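Local coordinates for protein D-glycerate 2-kinase (Thermotoga maritima, PDB 2B8N) that catalyses the magnesium- and ATP-dependent phosphorylation of D-glycerate to 2-phosphoglycerate, a step in the degradation of serine via 3-hydroxypyruvate, at residues V173-F185 with V240-L252. Numbering follows the deposited sequence.
Sequences VRKHLSQVKGGRF and VKRAILQETPKHL
The methyl CG2 of T248 overlaps two flat groups at once, the ring of H176 and the guanidinium of R184. Over the imidazole it makes a CH-pi contact, 3.8 Å from the centroid and 13° off the ring normal; over the guanidinium it stands 3.8 Å from R184 CZ. At its ring edge H176 gives NE2 to E247 OE2 (2.7 Å, N-H...O 160°), on the syn side of a carboxylate turned nearly perpendicular to the ring. T248 N hydrogen-bonds and K250 NZ salt-bridges to the same oxygen, so three donors fix it, while OE1 accepts from S222 N. An alanine in place of H176 would probably leave the T248 methyl without its aromatic face and E247 without one of those donors. R184, its chain extended from CG to NE, brings its guanidinium between the two segments: NH1 bonds its own loop at S178 O (3.0 Å), while NH2 reaches Q246 O and E247 O through weak bonds. Farther along, the P249 ring packs on the G182-G183 backbone, where positive phi favours glycine. At the other end L177 CD2 meets I244 CG1 at 3.6 Å. T248 OG1 hydrogen-bonds and K175 NZ salt-bridges to D218. In this loop-to-loop junction a His-carboxylate hydrogen bond ties the link between helices 167-175 and 184-189 to the chain leaving helix 238-244, and a type I' turn, K181 to R184, packs against P249.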
loop_
_atom_site.group_PDB
_atom_site.type_symbol
_atom_site.label_atom_id
_atom_site.label_comp_id
_atom_site.label_asym_id
_atom_site.label_seq_id
_atom_site.Cartn_x
_atom_site.Cartn_y
_atom_site.Cartn_z
ATOM N N VAL A 173 -13.977 -10.322 -13.118
ATOM C CA VAL A 173 -14.443 -9.682 -14.348
ATOM C C VAL A 173 -13.342 -8.881 -15.016
ATOM O O VAL A 173 -13.135 -9.007 -16.218
ATOM C CB VAL A 173 -15.608 -8.745 -14.106
ATOM C CG1 VAL A 173 -16.029 -8.114 -15.401
ATOM C CG2 VAL A 173 -16.789 -9.508 -13.500
ATOM N N ARG A 174 -12.631 -8.069 -14.238
ATOM C CA ARG A 174 -11.568 -7.222 -14.806
ATOM C C ARG A 174 -10.477 -8.001 -15.513
ATOM O O ARG A 174 -9.971 -7.540 -16.535
ATOM C CB ARG A 174 -10.928 -6.278 -13.760
ATOM C CG ARG A 174 -11.700 -4.973 -13.532
ATOM C CD ARG A 174 -11.943 -4.174 -14.819
ATOM N NE ARG A 174 -10.750 -3.479 -15.305
ATOM C CZ ARG A 174 -10.293 -2.324 -14.819
ATOM N NH1 ARG A 174 -10.917 -1.727 -13.823
ATOM N NH2 ARG A 174 -9.204 -1.756 -15.321
ATOM N N LYS A 175 -10.106 -9.160 -14.967
ATOM C CA LYS A 175 -9.019 -9.970 -15.529
ATOM C C LYS A 175 -9.418 -10.531 -16.905
ATOM O O LYS A 175 -8.565 -10.742 -17.787
ATOM C CB LYS A 175 -8.632 -11.115 -14.564
ATOM C CG LYS A 175 -7.964 -10.646 -13.255
ATOM C CD LYS A 175 -7.592 -11.785 -12.268
ATOM C CE LYS A 175 -8.788 -12.426 -11.553
ATOM N NZ LYS A 175 -8.337 -13.567 -10.653
ATOM N N HIS A 176 -10.719 -10.749 -17.085
ATOM C CA HIS A 176 -11.232 -11.322 -18.307
ATOM C C HIS A 176 -11.572 -10.245 -19.373
ATOM O O HIS A 176 -12.085 -10.565 -20.457
ATOM C CB HIS A 176 -12.431 -12.237 -17.980
ATOM C CG HIS A 176 -12.046 -13.559 -17.384
ATOM N ND1 HIS A 176 -11.850 -13.743 -16.031
ATOM C CD2 HIS A 176 -11.814 -14.763 -17.962
ATOM C CE1 HIS A 176 -11.515 -15.002 -15.804
ATOM N NE2 HIS A 176 -11.480 -15.639 -16.959
ATOM N N LEU A 177 -11.266 -8.982 -19.078
ATOM C CA LEU A 177 -11.438 -7.883 -20.040
ATOM C C LEU A 177 -10.118 -7.237 -20.505
ATOM O O LEU A 177 -10.141 -6.225 -21.198
ATOM C CB LEU A 177 -12.338 -6.799 -19.411
ATOM C CG LEU A 177 -13.807 -7.184 -19.141
ATOM C CD1 LEU A 177 -14.542 -6.061 -18.462
ATOM C CD2 LEU A 177 -14.518 -7.551 -20.420
ATOM N N SER A 178 -8.979 -7.838 -20.159
ATOM C CA SER A 178 -7.680 -7.157 -20.181
ATOM C C SER A 178 -6.565 -7.932 -20.883
ATOM O O SER A 178 -6.544 -9.139 -20.878
ATOM C CB SER A 178 -7.262 -6.872 -18.742
ATOM O OG SER A 178 -5.977 -6.302 -18.678
ATOM N N GLN A 179 -5.630 -7.214 -21.489
ATOM C CA GLN A 179 -4.494 -7.839 -22.153
ATOM C C GLN A 179 -3.308 -8.052 -21.186
ATOM O O GLN A 179 -2.321 -8.697 -21.551
ATOM C CB GLN A 179 -4.031 -6.991 -23.349
ATOM C CG GLN A 179 -5.028 -6.933 -24.495
ATOM C CD GLN A 179 -4.461 -6.327 -25.788
ATOM O OE1 GLN A 179 -3.390 -6.702 -26.264
ATOM N NE2 GLN A 179 -5.202 -5.405 -26.370
ATOM N N VAL A 180 -3.392 -7.513 -19.962
ATOM C CA VAL A 180 -2.258 -7.584 -19.029
ATOM C C VAL A 180 -2.572 -8.156 -17.654
ATOM O O VAL A 180 -1.690 -8.758 -17.023
ATOM C CB VAL A 180 -1.523 -6.214 -18.868
ATOM C CG1 VAL A 180 -1.012 -5.760 -20.181
ATOM C CG2 VAL A 180 -2.414 -5.171 -18.285
ATOM N N LYS A 181 -3.805 -7.970 -17.185
ATOM C CA LYS A 181 -4.208 -8.507 -15.878
ATOM C C LYS A 181 -4.369 -10.025 -16.000
ATOM O O LYS A 181 -4.308 -10.595 -17.101
ATOM C CB LYS A 181 -5.555 -7.925 -15.421
ATOM C CG LYS A 181 -5.754 -6.423 -15.600
ATOM C CD LYS A 181 -5.551 -5.658 -14.336
ATOM C CE LYS A 181 -5.675 -4.163 -14.541
ATOM N NZ LYS A 181 -7.116 -3.839 -14.520
ATOM N N GLY A 182 -4.607 -10.675 -14.870
ATOM C CA GLY A 182 -4.921 -12.105 -14.868
ATOM C C GLY A 182 -3.830 -12.969 -15.457
ATOM O O GLY A 182 -4.131 -13.993 -16.089
ATOM N N GLY A 183 -2.576 -12.554 -15.261
ATOM C CA GLY A 183 -1.408 -13.331 -15.704
ATOM C C GLY A 183 -1.013 -13.120 -17.162
ATOM O O GLY A 183 -0.046 -13.699 -17.644
ATOM N N ARG A 184 -1.747 -12.284 -17.878
ATOM C CA ARG A 184 -1.504 -12.128 -19.325
ATOM C C ARG A 184 -0.175 -11.443 -19.683
ATOM O O ARG A 184 0.475 -11.781 -20.690
ATOM C CB ARG A 184 -2.694 -11.430 -19.980
ATOM C CG ARG A 184 -3.882 -12.381 -20.026
ATOM C CD ARG A 184 -5.097 -11.833 -20.708
ATOM N NE ARG A 184 -5.928 -12.900 -21.282
ATOM C CZ ARG A 184 -7.255 -12.866 -21.346
ATOM N NH1 ARG A 184 -7.940 -11.835 -20.856
ATOM N NH2 ARG A 184 -7.918 -13.875 -21.902
ATOM N N PHE A 185 0.235 -10.516 -18.829
ATOM C CA PHE A 185 1.524 -9.875 -18.961
ATOM C C PHE A 185 2.659 -10.887 -18.932
ATOM O O PHE A 185 3.516 -10.847 -19.787
ATOM C CB PHE A 185 1.709 -8.807 -17.879
ATOM C CG PHE A 185 2.998 -8.084 -17.979
ATOM C CD1 PHE A 185 3.366 -7.451 -19.166
ATOM C CD2 PHE A 185 3.858 -8.028 -16.905
ATOM C CE1 PHE A 185 4.576 -6.768 -19.265
ATOM C CE2 PHE A 185 5.053 -7.340 -16.997
ATOM C CZ PHE A 185 5.406 -6.713 -18.186
ATOM N N VAL A 240 -18.104 -7.249 -25.389
ATOM C CA VAL A 240 -17.631 -7.559 -24.049
ATOM C C VAL A 240 -17.794 -9.051 -23.744
ATOM O O VAL A 240 -16.824 -9.725 -23.391
ATOM C CB VAL A 240 -18.331 -6.653 -22.992
ATOM C CG1 VAL A 240 -18.223 -7.229 -21.587
ATOM C CG2 VAL A 240 -17.714 -5.276 -23.020
ATOM N N LYS A 241 -19.000 -9.570 -23.900
ATOM C CA LYS A 241 -19.249 -10.972 -23.602
ATOM C C LYS A 241 -18.300 -11.936 -24.349
ATOM O O LYS A 241 -17.846 -12.907 -23.759
ATOM C CB LYS A 241 -20.719 -11.311 -23.838
ATOM C CG LYS A 241 -21.646 -10.634 -22.837
ATOM C CD LYS A 241 -23.034 -11.285 -22.849
ATOM C CE LYS A 241 -24.017 -10.595 -21.908
ATOM N NZ LYS A 241 -24.345 -9.242 -22.439
ATOM N N ARG A 242 -17.974 -11.647 -25.609
ATOM C CA ARG A 242 -17.082 -12.511 -26.385
ATOM C C ARG A 242 -15.589 -12.255 -26.114
ATOM O O ARG A 242 -14.768 -13.128 -26.355
ATOM C CB ARG A 242 -17.432 -12.456 -27.889
ATOM C CG ARG A 242 -16.940 -11.238 -28.642
ATOM C CD ARG A 242 -17.343 -11.283 -30.136
ATOM N NE ARG A 242 -16.401 -12.067 -30.951
ATOM C CZ ARG A 242 -16.694 -13.167 -31.655
ATOM N NH1 ARG A 242 -17.933 -13.654 -31.688
ATOM N NH2 ARG A 242 -15.733 -13.783 -32.352
ATOM N N ALA A 243 -15.247 -11.081 -25.597
ATOM C CA ALA A 243 -13.920 -10.845 -25.032
ATOM C C ALA A 243 -13.664 -11.742 -23.792
ATOM O O ALA A 243 -12.582 -12.326 -23.648
ATOM C CB ALA A 243 -13.780 -9.397 -24.675
ATOM N N ILE A 244 -14.679 -11.851 -22.927
ATOM C CA ILE A 244 -14.615 -12.620 -21.675
ATOM C C ILE A 244 -14.389 -14.120 -21.913
ATOM O O ILE A 244 -13.681 -14.773 -21.137
ATOM C CB ILE A 244 -15.882 -12.334 -20.815
ATOM C CG1 ILE A 244 -15.753 -10.949 -20.186
ATOM C CG2 ILE A 244 -16.086 -13.358 -19.719
ATOM C CD1 ILE A 244 -17.043 -10.373 -19.585
ATOM N N LEU A 245 -14.940 -14.634 -23.013
ATOM C CA LEU A 245 -14.775 -16.044 -23.427
ATOM C C LEU A 245 -13.343 -16.513 -23.669
ATOM O O LEU A 245 -13.101 -17.727 -23.807
ATOM C CB LEU A 245 -15.537 -16.298 -24.721
ATOM C CG LEU A 245 -17.063 -16.404 -24.708
ATOM C CD1 LEU A 245 -17.497 -16.600 -26.130
ATOM C CD2 LEU A 245 -17.540 -17.534 -23.841
ATOM N N GLN A 246 -12.419 -15.560 -23.788
ATOM C CA GLN A 246 -10.998 -15.861 -23.887
ATOM C C GLN A 246 -10.519 -16.111 -22.466
ATOM O O GLN A 246 -10.544 -15.200 -21.617
ATOM C CB GLN A 246 -10.247 -14.705 -24.565
ATOM C CG GLN A 246 -10.917 -14.252 -25.880
ATOM C CD GLN A 246 -10.061 -13.327 -26.728
ATOM O OE1 GLN A 246 -10.534 -12.286 -27.212
ATOM N NE2 GLN A 246 -8.800 -13.703 -26.920
ATOM N N GLU A 247 -10.123 -17.353 -22.200
ATOM C CA GLU A 247 -9.774 -17.743 -20.860
ATOM C C GLU A 247 -8.397 -17.220 -20.519
ATOM O O GLU A 247 -7.532 -17.120 -21.407
ATOM C CB GLU A 247 -9.834 -19.260 -20.698
ATOM C CG GLU A 247 -9.763 -19.708 -19.253
ATOM C CD GLU A 247 -10.798 -19.027 -18.392
ATOM O OE1 GLU A 247 -11.962 -19.469 -18.440
ATOM O OE2 GLU A 247 -10.445 -18.050 -17.696
ATOM N N THR A 248 -8.215 -16.891 -19.237
ATOM C CA THR A 248 -6.971 -16.330 -18.715
ATOM C C THR A 248 -6.067 -17.466 -18.298
ATOM O O THR A 248 -6.569 -18.564 -18.028
ATOM C CB THR A 248 -7.246 -15.469 -17.489
ATOM O OG1 THR A 248 -7.981 -16.240 -16.544
ATOM C CG2 THR A 248 -8.064 -14.243 -17.884
ATOM N N PRO A 249 -4.736 -17.228 -18.277
ATOM C CA PRO A 249 -3.749 -18.251 -17.912
ATOM C C PRO A 249 -3.986 -18.868 -16.544
ATOM O O PRO A 249 -4.004 -18.140 -15.550
ATOM C CB PRO A 249 -2.420 -17.494 -17.924
ATOM C CG PRO A 249 -2.749 -16.061 -18.033
ATOM C CD PRO A 249 -4.087 -15.967 -18.670
ATOM N N LYS A 250 -4.163 -20.197 -16.510
ATOM C CA LYS A 250 -4.462 -20.943 -15.275
ATOM C C LYS A 250 -3.189 -21.327 -14.507
ATOM O O LYS A 250 -3.246 -21.624 -13.324
ATOM C CB LYS A 250 -5.342 -22.167 -15.597
ATOM C CG LYS A 250 -6.768 -21.802 -16.133
ATOM C CD LYS A 250 -7.698 -21.224 -15.013
ATOM C CE LYS A 250 -8.864 -20.380 -15.567
ATOM N NZ LYS A 250 -8.544 -18.936 -15.836
ATOM N N HIS A 251 -2.045 -21.254 -15.181
ATOM C CA HIS A 251 -0.756 -21.605 -14.619
ATOM C C HIS A 251 0.302 -20.770 -15.331
ATOM O O HIS A 251 0.149 -20.446 -16.509
ATOM C CB HIS A 251 -0.501 -23.102 -14.854
ATOM C CG HIS A 251 -0.441 -23.484 -16.315
ATOM N ND1 HIS A 251 -1.538 -23.955 -17.016
ATOM C CD2 HIS A 251 0.589 -23.459 -17.205
ATOM C CE1 HIS A 251 -1.186 -24.203 -18.269
ATOM N NE2 HIS A 251 0.095 -23.906 -18.411
ATOM N N LEU A 252 1.360 -20.414 -14.608
ATOM C CA LEU A 252 2.493 -19.662 -15.178
ATOM C C LEU A 252 3.797 -20.352 -14.769
ATOM O O LEU A 252 3.984 -20.657 -13.607
ATOM C CB LEU A 252 2.491 -18.206 -14.682
ATOM C CG LEU A 252 1.266 -17.297 -14.926
ATOM C CD1 LEU A 252 1.390 -15.964 -14.207
ATOM C CD2 LEU A 252 1.037 -17.045 -16.380
#